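Side-chain contacts in putative type VI secretion protein (Escherichia coli, PDB 6SKI), which is a phospholipase effector of the type VI secretion system that is loaded on the VgrG spike and probably hydrolyses membrane phospholipids of target cells: residues 73-78 and 520-525; 121-126 and 237-242; 498-503 and 509-514. All blocks are in the same frame, centred on the assembly; numbering follows the deposited sequence.

Contact 1: 73-78 and 520-525; sequences KDAQSC and KAFVFP
Ala-75 sets its methyl against the root of the Phe-522 ring: CB lies 3.4 Å from Phe-522 CD1 and 3.6 Å from Phe-522 CB. The ring meets more than a methyl group, because one of its faces is laid against the helix backbone itself. Ala-75 C sits over the middle of the ring, 4.2 Å above its plane, while Gln-76 N is displaced toward the rim. The first torsion of Phe-522 explains this placement, since CG stands anti to the carbonyl carbon (chi1 -74°) and the ring is swung out to the helix. In the fold this is helix 72-85 resting on strand 521-523, which pairs antiparallel with strand 495-497; Ile-494, just before that partner, also touches both Ala-75 and Phe-522. At the next helix position Gln-76 starts off anti to its own nitrogen and then bends at chi2 (71°), which brings its amide round to the CZ end of the phenylalanine ring. Amide and ring stand nearly perpendicular, 84° apart, with the atom modelled as Gln-76 NE2 3.5 Å from Phe-522 CZ. That same nitrogen is placed 3.1 Å from Lys-520 NZ, two donors close together, so the amide was probably built turned over and its O and N should not be trusted individually. Lys-520 crosses Gln-76 at about a right angle after a bend at chi3, and its ammonium goes on to form a salt bridge with Glu-79, one turn further along the helix.

Contact 2: 121-126 and 237-242; sequences SAQIKT and EVRFLG
The ends of Gln-123 and Arg-239 meet from two strands of the same central sheet, the mixed, largely parallel sheet expected of an alpha/beta hydrolase. Strands 121-128 and 237-243 are not neighbours in it: strands 22-43 and 184-195 run between them, and the closest CA atoms, those of Gln-123 and Arg-239, are still 11.9 Å apart. Two long side chains therefore make the whole contact, and it is small, 62 Å² in all. Gln-123 leaves its strand with a chain that is straight beyond CG. Arg-239 also begins extended but turns at chi3 (45°), past Thr-38 of the intervening strand 22-43. The two chains cross at about a right angle, and their flat ends are likewise nearly perpendicular, amide against guanidinium at 84°. The guanidinium presents its edge, so that the amide end lies in the guanidinium plane beside NH2. Arg-239 has a stronger partner elsewhere: NH2 forms a salt bridge with Asp-192 OD2 on strand 184-195, and this probably does more to fix the head group than the glutamine does. On strand 121-128, the backbone N of Gln-123 is hydrogen-bonded to Asp-112 OD2. As built, the Gln-123 amide appears to be turned over; restored, it may offer its oxygen to the arginine, at the spot where the model has Gln-123 NE2 3.2 Å from Arg-239 NH2.

Contact 3: 498-503 and 509-514; sequences GNLWVD and IFIHRF
Trp-501 carries CG anti to its backbone nitrogen (chi1 177°), whereas Phe-510 has CG beside the nitrogen (chi1 -69°), and from directly opposed positions these two torsions bring the rings together on one side of the paired strands. The side chains run side by side, pointing the same way, but the rings are oblique to each other: the six-membered ring of Trp-501 and the Phe-510 ring have planes 42° apart and centroids 5.6 Å apart. Trp-501 CE3 and Phe-510 CD1 make the nearest approach, at 3.5 Å. Beneath them the two residues form a hydrogen-bonded pair, Trp-501 N giving to Phe-510 O at 2.9 Å and Phe-510 N giving back to Trp-501 O. Phe-257 meets the phenylalanine ring from elsewhere in the chain. Leu-500, Val-502, Ile-509 and Ile-511 point to the other face. There Leu-500 spreads its branches over two isoleucines, CD1 reaching Ile-509 CG2 at 3.6 Å and CD2 lying 3.7 Å from Ile-511 CG1; Leu-146 and Ile-150 of helix 144-154 also pack on Ile-511. Past the strand end, His-512 N gives a nearly straight bond to Asn-499 O (3.0 Å). The imidazole folds over the backbone, one face toward the peptide between Leu-500 and Trp-501, and its ND1 makes a weak hydrogen bond to Gly-498 O. With strands 500-502 and 509-511 antiparallel and joined by a short connection, this is a two-stranded beta hairpin, bonded through its backbone, with an aromatic pair on one face and aliphatic side chains on the other.

How the contacts relate
Contacts 1 and 3 are neighbours, their centres about 14 Å apart, and they touch where Ala-521 CB comes within 3.4 Å of Leu-500 O; the hairpin of contact 3 is followed in the chain by strand 521-523 of contact 1. Contact 2 lies across the chain's centre from both, about 46 Å from contact 1 and 43 Å from contact 3, centre to centre. It belongs to the central hydrolase sheet, and its strand 237-243 leads to Asp-245, which with Ser-197 and His-310 has the geometry of a probable catalytic triad. Contact 1 brings together parts of the chain more than 440 residues apart, whereas contact 3 is local.

Contact 1: 73-78 and 520-525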
# COMPACT_ATOMS: atom_id res chain seq x y z
N LYS A 73 34.58 7.72 -4.69
CA LYS A 73 35.22 8.65 -3.77
C LYS A 73 34.29 9.80 -3.43
O LYS A 73 34.14 10.17 -2.26
CB LYS A 73 36.52 9.18 -4.39
CG LYS A 73 37.78 8.63 -3.76
CD LYS A 73 38.97 9.54 -4.04
CE LYS A 73 38.67 10.99 -3.71
NZ LYS A 73 38.16 11.16 -2.32
N ASP A 74 33.63 10.36 -4.44
CA ASP A 74 32.67 11.44 -4.20
C ASP A 74 31.47 10.95 -3.42
O ASP A 74 30.90 11.69 -2.61
CB ASP A 74 32.24 12.07 -5.52
CG ASP A 74 33.21 13.12 -6.01
OD1 ASP A 74 34.15 13.47 -5.26
OD2 ASP A 74 33.05 13.60 -7.15
N ALA A 75 31.06 9.70 -3.64
CA ALA A 75 29.93 9.15 -2.89
C ALA A 75 30.29 8.97 -1.42
O ALA A 75 29.48 9.28 -0.53
CB ALA A 75 29.49 7.83 -3.51
N GLN A 76 31.50 8.48 -1.13
CA GLN A 76 31.91 8.37 0.26
C GLN A 76 32.09 9.74 0.89
O GLN A 76 31.82 9.92 2.08
CB GLN A 76 33.20 7.56 0.36
CG GLN A 76 33.70 7.40 1.78
CD GLN A 76 32.83 6.47 2.59
OE1 GLN A 76 32.25 6.86 3.61
NE2 GLN A 76 32.72 5.23 2.15
N SER A 77 32.50 10.74 0.10
CA SER A 77 32.57 12.10 0.62
C SER A 77 31.18 12.66 0.90
O SER A 77 31.02 13.40 1.87
CB SER A 77 33.32 13.00 -0.36
OG SER A 77 34.57 12.45 -0.71
N CYS A 78 30.19 12.30 0.09
CA CYS A 78 28.81 12.70 0.38
C CYS A 78 28.32 12.08 1.68
O CYS A 78 27.69 12.75 2.50
CB CYS A 78 27.89 12.30 -0.77
SG CYS A 78 28.10 13.23 -2.30
N LYS A 520 31.23 -0.76 -0.55
CA LYS A 520 29.98 -0.07 -0.33
C LYS A 520 29.48 0.50 -1.65
O LYS A 520 30.22 1.18 -2.36
CB LYS A 520 30.13 1.04 0.70
CG LYS A 520 29.68 0.64 2.09
CD LYS A 520 29.60 1.83 3.03
CE LYS A 520 30.89 2.62 3.02
NZ LYS A 520 30.93 3.62 4.12
N ALA A 521 28.23 0.20 -1.98
CA ALA A 521 27.56 0.75 -3.14
C ALA A 521 26.59 1.82 -2.67
O ALA A 521 25.87 1.63 -1.69
CB ALA A 521 26.80 -0.33 -3.92
N PHE A 522 26.57 2.95 -3.38
CA PHE A 522 25.92 4.16 -2.91
C PHE A 522 24.73 4.50 -3.79
O PHE A 522 24.84 4.49 -5.02
CB PHE A 522 26.92 5.32 -2.88
CG PHE A 522 27.91 5.22 -1.76
CD1 PHE A 522 29.19 4.76 -1.99
CD2 PHE A 522 27.56 5.59 -0.48
CE1 PHE A 522 30.10 4.67 -0.96
CE2 PHE A 522 28.46 5.50 0.55
CZ PHE A 522 29.73 5.04 0.31
N VAL A 523 23.60 4.80 -3.15
CA VAL A 523 22.36 5.13 -3.83
C VAL A 523 21.82 6.42 -3.24
O VAL A 523 22.05 6.72 -2.06
CB VAL A 523 21.32 3.99 -3.69
CG1 VAL A 523 21.01 3.74 -2.23
CG2 VAL A 523 20.06 4.31 -4.47
N PHE A 524 21.14 7.21 -4.06
CA PHE A 524 20.31 8.28 -3.54
C PHE A 524 18.87 7.78 -3.54
O PHE A 524 18.17 7.92 -4.55
CB PHE A 524 20.46 9.55 -4.37
CG PHE A 524 21.85 10.11 -4.35
CD1 PHE A 524 22.31 10.85 -3.28
CD2 PHE A 524 22.71 9.88 -5.41
CE1 PHE A 524 23.58 11.36 -3.27
CE2 PHE A 524 23.99 10.39 -5.40
CZ PHE A 524 24.43 11.13 -4.33
N PRO A 525 18.40 7.19 -2.44
CA PRO A 525 17.10 6.51 -2.48
C PRO A 525 15.93 7.44 -2.66
O PRO A 525 14.94 7.07 -3.31
CB PRO A 525 17.04 5.80 -1.12
CG PRO A 525 18.46 5.78 -0.65
CD PRO A 525 19.01 7.08 -1.11

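Contact 2: 121-126 and 237-242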
# COMPACT_ATOMS: atom_id res chain seq x y z
N SER A 121 -27.25 -6.98 5.48
CA SER A 121 -25.98 -6.51 4.95
C SER A 121 -24.94 -6.62 6.06
O SER A 121 -25.18 -6.20 7.19
CB SER A 121 -26.06 -5.06 4.45
OG SER A 121 -27.30 -4.80 3.84
N ALA A 122 -23.79 -7.19 5.71
CA ALA A 122 -22.73 -7.43 6.68
C ALA A 122 -21.41 -7.00 6.08
O ALA A 122 -21.25 -6.93 4.86
CB ALA A 122 -22.67 -8.90 7.09
N GLN A 123 -20.45 -6.71 6.96
CA GLN A 123 -19.12 -6.30 6.55
C GLN A 123 -18.08 -7.11 7.31
O GLN A 123 -18.19 -7.27 8.53
CB GLN A 123 -18.89 -4.82 6.80
CG GLN A 123 -19.31 -3.93 5.66
CD GLN A 123 -19.03 -2.48 5.95
OE1 GLN A 123 -18.45 -2.14 6.97
NE2 GLN A 123 -19.45 -1.61 5.04
N ILE A 124 -17.10 -7.63 6.59
CA ILE A 124 -15.92 -8.25 7.17
C ILE A 124 -14.71 -7.61 6.51
O ILE A 124 -14.80 -7.05 5.41
CB ILE A 124 -15.91 -9.78 6.99
CG1 ILE A 124 -15.74 -10.15 5.52
CG2 ILE A 124 -17.18 -10.39 7.54
CD1 ILE A 124 -15.69 -11.63 5.27
N LYS A 125 -13.57 -7.68 7.18
CA LYS A 125 -12.42 -6.91 6.74
C LYS A 125 -11.17 -7.78 6.75
O LYS A 125 -11.08 -8.78 7.47
CB LYS A 125 -12.21 -5.66 7.60
CG LYS A 125 -12.04 -5.89 9.08
CD LYS A 125 -12.28 -4.59 9.82
CE LYS A 125 -11.83 -4.66 11.26
NZ LYS A 125 -12.46 -3.58 12.05
N THR A 126 -10.22 -7.38 5.92
CA THR A 126 -9.00 -8.12 5.68
C THR A 126 -7.85 -7.14 5.54
O THR A 126 -8.00 -6.08 4.94
CB THR A 126 -9.12 -8.96 4.40
OG1 THR A 126 -10.36 -9.68 4.41
CG2 THR A 126 -7.99 -9.92 4.32
N GLU A 237 -18.06 -8.55 -6.54
CA GLU A 237 -18.13 -7.24 -7.14
C GLU A 237 -17.43 -6.26 -6.22
O GLU A 237 -17.37 -6.47 -5.00
CB GLU A 237 -19.59 -6.83 -7.38
CG GLU A 237 -19.80 -5.41 -7.87
CD GLU A 237 -21.20 -5.19 -8.40
OE1 GLU A 237 -22.00 -6.15 -8.40
OE2 GLU A 237 -21.50 -4.05 -8.82
N VAL A 238 -16.87 -5.19 -6.78
CA VAL A 238 -16.18 -4.17 -6.01
C VAL A 238 -17.12 -2.99 -5.84
O VAL A 238 -17.62 -2.44 -6.82
CB VAL A 238 -14.87 -3.74 -6.67
CG1 VAL A 238 -14.21 -2.64 -5.86
CG2 VAL A 238 -13.93 -4.92 -6.80
N ARG A 239 -17.37 -2.60 -4.59
CA ARG A 239 -18.23 -1.46 -4.30
C ARG A 239 -17.45 -0.16 -4.31
O ARG A 239 -17.78 0.78 -5.04
CB ARG A 239 -18.94 -1.66 -2.96
CG ARG A 239 -20.04 -0.65 -2.71
CD ARG A 239 -20.72 -0.87 -1.38
NE ARG A 239 -19.77 -1.13 -0.31
CZ ARG A 239 -20.12 -1.35 0.95
NH1 ARG A 239 -21.40 -1.34 1.30
NH2 ARG A 239 -19.19 -1.57 1.87
N PHE A 240 -16.40 -0.07 -3.49
CA PHE A 240 -15.60 1.13 -3.37
C PHE A 240 -14.13 0.79 -3.52
O PHE A 240 -13.64 -0.16 -2.89
CB PHE A 240 -15.83 1.84 -2.03
CG PHE A 240 -15.02 3.09 -1.87
CD1 PHE A 240 -15.31 4.22 -2.62
CD2 PHE A 240 -13.97 3.15 -0.97
CE1 PHE A 240 -14.57 5.37 -2.47
CE2 PHE A 240 -13.23 4.29 -0.83
CZ PHE A 240 -13.53 5.40 -1.58
N LEU A 241 -13.43 1.55 -4.35
CA LEU A 241 -11.98 1.45 -4.51
C LEU A 241 -11.36 2.71 -3.93
O LEU A 241 -11.53 3.80 -4.48
CB LEU A 241 -11.61 1.27 -5.98
CG LEU A 241 -10.17 0.87 -6.30
CD1 LEU A 241 -9.80 -0.41 -5.61
CD2 LEU A 241 -9.98 0.74 -7.80
N GLY A 242 -10.64 2.57 -2.83
CA GLY A 242 -10.01 3.71 -2.19
C GLY A 242 -8.50 3.66 -2.30
O GLY A 242 -7.86 2.79 -1.70

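Contact 3: 498-503 and 509-514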
# COMPACT_ATOMS: atom_id res chain seq x y z
N GLY A 498 26.16 -3.10 1.18
CA GLY A 498 27.28 -3.97 0.86
C GLY A 498 26.91 -5.21 0.08
O GLY A 498 27.75 -6.11 -0.05
N ASN A 499 25.69 -5.30 -0.44
CA ASN A 499 25.22 -6.47 -1.16
C ASN A 499 25.20 -6.25 -2.67
O ASN A 499 24.71 -7.11 -3.40
CB ASN A 499 23.83 -6.86 -0.67
CG ASN A 499 23.84 -7.38 0.74
OD1 ASN A 499 24.49 -8.39 1.03
ND2 ASN A 499 23.13 -6.70 1.63
N LEU A 500 25.72 -5.12 -3.14
CA LEU A 500 25.69 -4.79 -4.55
C LEU A 500 27.02 -4.18 -4.95
O LEU A 500 27.74 -3.60 -4.13
CB LEU A 500 24.56 -3.80 -4.89
CG LEU A 500 23.11 -4.13 -4.55
CD1 LEU A 500 22.22 -3.00 -5.02
CD2 LEU A 500 22.68 -5.43 -5.19
N TRP A 501 27.34 -4.32 -6.23
CA TRP A 501 28.41 -3.55 -6.86
C TRP A 501 27.85 -2.94 -8.13
O TRP A 501 27.28 -3.66 -8.96
CB TRP A 501 29.63 -4.42 -7.17
CG TRP A 501 30.71 -3.68 -7.88
CD1 TRP A 501 31.65 -2.86 -7.33
CD2 TRP A 501 30.95 -3.66 -9.29
NE1 TRP A 501 32.46 -2.34 -8.30
CE2 TRP A 501 32.05 -2.82 -9.52
CE3 TRP A 501 30.34 -4.28 -10.39
CZ2 TRP A 501 32.55 -2.58 -10.79
CZ3 TRP A 501 30.84 -4.04 -11.65
CH2 TRP A 501 31.93 -3.20 -11.84
N VAL A 502 28.00 -1.64 -8.29
CA VAL A 502 27.45 -0.93 -9.44
C VAL A 502 28.61 -0.56 -10.35
O VAL A 502 29.62 -0.01 -9.89
CB VAL A 502 26.65 0.31 -9.02
CG1 VAL A 502 25.95 0.91 -10.22
CG2 VAL A 502 25.63 -0.06 -7.96
N ASP A 503 28.47 -0.86 -11.63
CA ASP A 503 29.52 -0.54 -12.58
C ASP A 503 29.65 0.98 -12.70
O ASP A 503 28.67 1.65 -13.03
CB ASP A 503 29.21 -1.15 -13.95
CG ASP A 503 30.38 -1.06 -14.91
OD1 ASP A 503 31.53 -1.26 -14.46
OD2 ASP A 503 30.16 -0.79 -16.10
N ILE A 509 23.93 -2.97 -12.09
CA ILE A 509 24.01 -3.46 -10.72
C ILE A 509 24.29 -4.95 -10.75
O ILE A 509 23.69 -5.70 -11.53
CB ILE A 509 22.73 -3.16 -9.93
CG1 ILE A 509 22.41 -1.67 -9.96
CG2 ILE A 509 22.87 -3.63 -8.50
CD1 ILE A 509 21.20 -1.32 -10.78
N PHE A 510 25.22 -5.39 -9.90
CA PHE A 510 25.64 -6.77 -9.81
C PHE A 510 25.47 -7.19 -8.36
O PHE A 510 26.15 -6.66 -7.47
CB PHE A 510 27.10 -6.93 -10.26
CG PHE A 510 27.30 -6.70 -11.73
CD1 PHE A 510 27.58 -5.43 -12.21
CD2 PHE A 510 27.22 -7.75 -12.62
CE1 PHE A 510 27.76 -5.22 -13.55
CE2 PHE A 510 27.41 -7.53 -13.97
CZ PHE A 510 27.68 -6.27 -14.43
N ILE A 511 24.56 -8.13 -8.12
CA ILE A 511 24.32 -8.59 -6.76
C ILE A 511 25.48 -9.46 -6.31
O ILE A 511 25.96 -10.33 -7.05
CB ILE A 511 22.98 -9.34 -6.68
CG1 ILE A 511 21.84 -8.43 -7.15
CG2 ILE A 511 22.73 -9.84 -5.28
CD1 ILE A 511 20.50 -9.10 -7.15
N HIS A 512 25.94 -9.23 -5.08
CA HIS A 512 26.97 -10.08 -4.49
C HIS A 512 26.33 -11.39 -4.07
O HIS A 512 25.71 -11.47 -3.01
CB HIS A 512 27.63 -9.37 -3.32
CG HIS A 512 28.64 -8.34 -3.73
ND1 HIS A 512 29.05 -7.33 -2.89
CD2 HIS A 512 29.30 -8.16 -4.90
CE1 HIS A 512 29.94 -6.58 -3.53
NE2 HIS A 512 30.10 -7.06 -4.74
N ARG A 513 26.47 -12.41 -4.91
CA ARG A 513 25.77 -13.67 -4.73
C ARG A 513 26.45 -14.60 -3.75
O ARG A 513 25.87 -15.64 -3.40
CB ARG A 513 25.62 -14.36 -6.09
CG ARG A 513 24.73 -13.60 -7.06
CD ARG A 513 24.37 -14.39 -8.31
NE ARG A 513 25.54 -14.88 -9.05
CZ ARG A 513 26.06 -16.09 -8.91
NH1 ARG A 513 25.52 -16.96 -8.06
NH2 ARG A 513 27.12 -16.44 -9.62
N PHE A 514 27.65 -14.26 -3.28
CA PHE A 514 28.39 -15.10 -2.35
C PHE A 514 28.64 -14.40 -1.02
O PHE A 514 29.45 -14.88 -0.22
CB PHE A 514 29.72 -15.53 -2.98
CG PHE A 514 29.57 -16.11 -4.35
CD1 PHE A 514 30.24 -15.57 -5.42
CD2 PHE A 514 28.74 -17.20 -4.56
CE1 PHE A 514 30.10 -16.10 -6.69
CE2 PHE A 514 28.59 -17.73 -5.82
CZ PHE A 514 29.27 -17.18 -6.88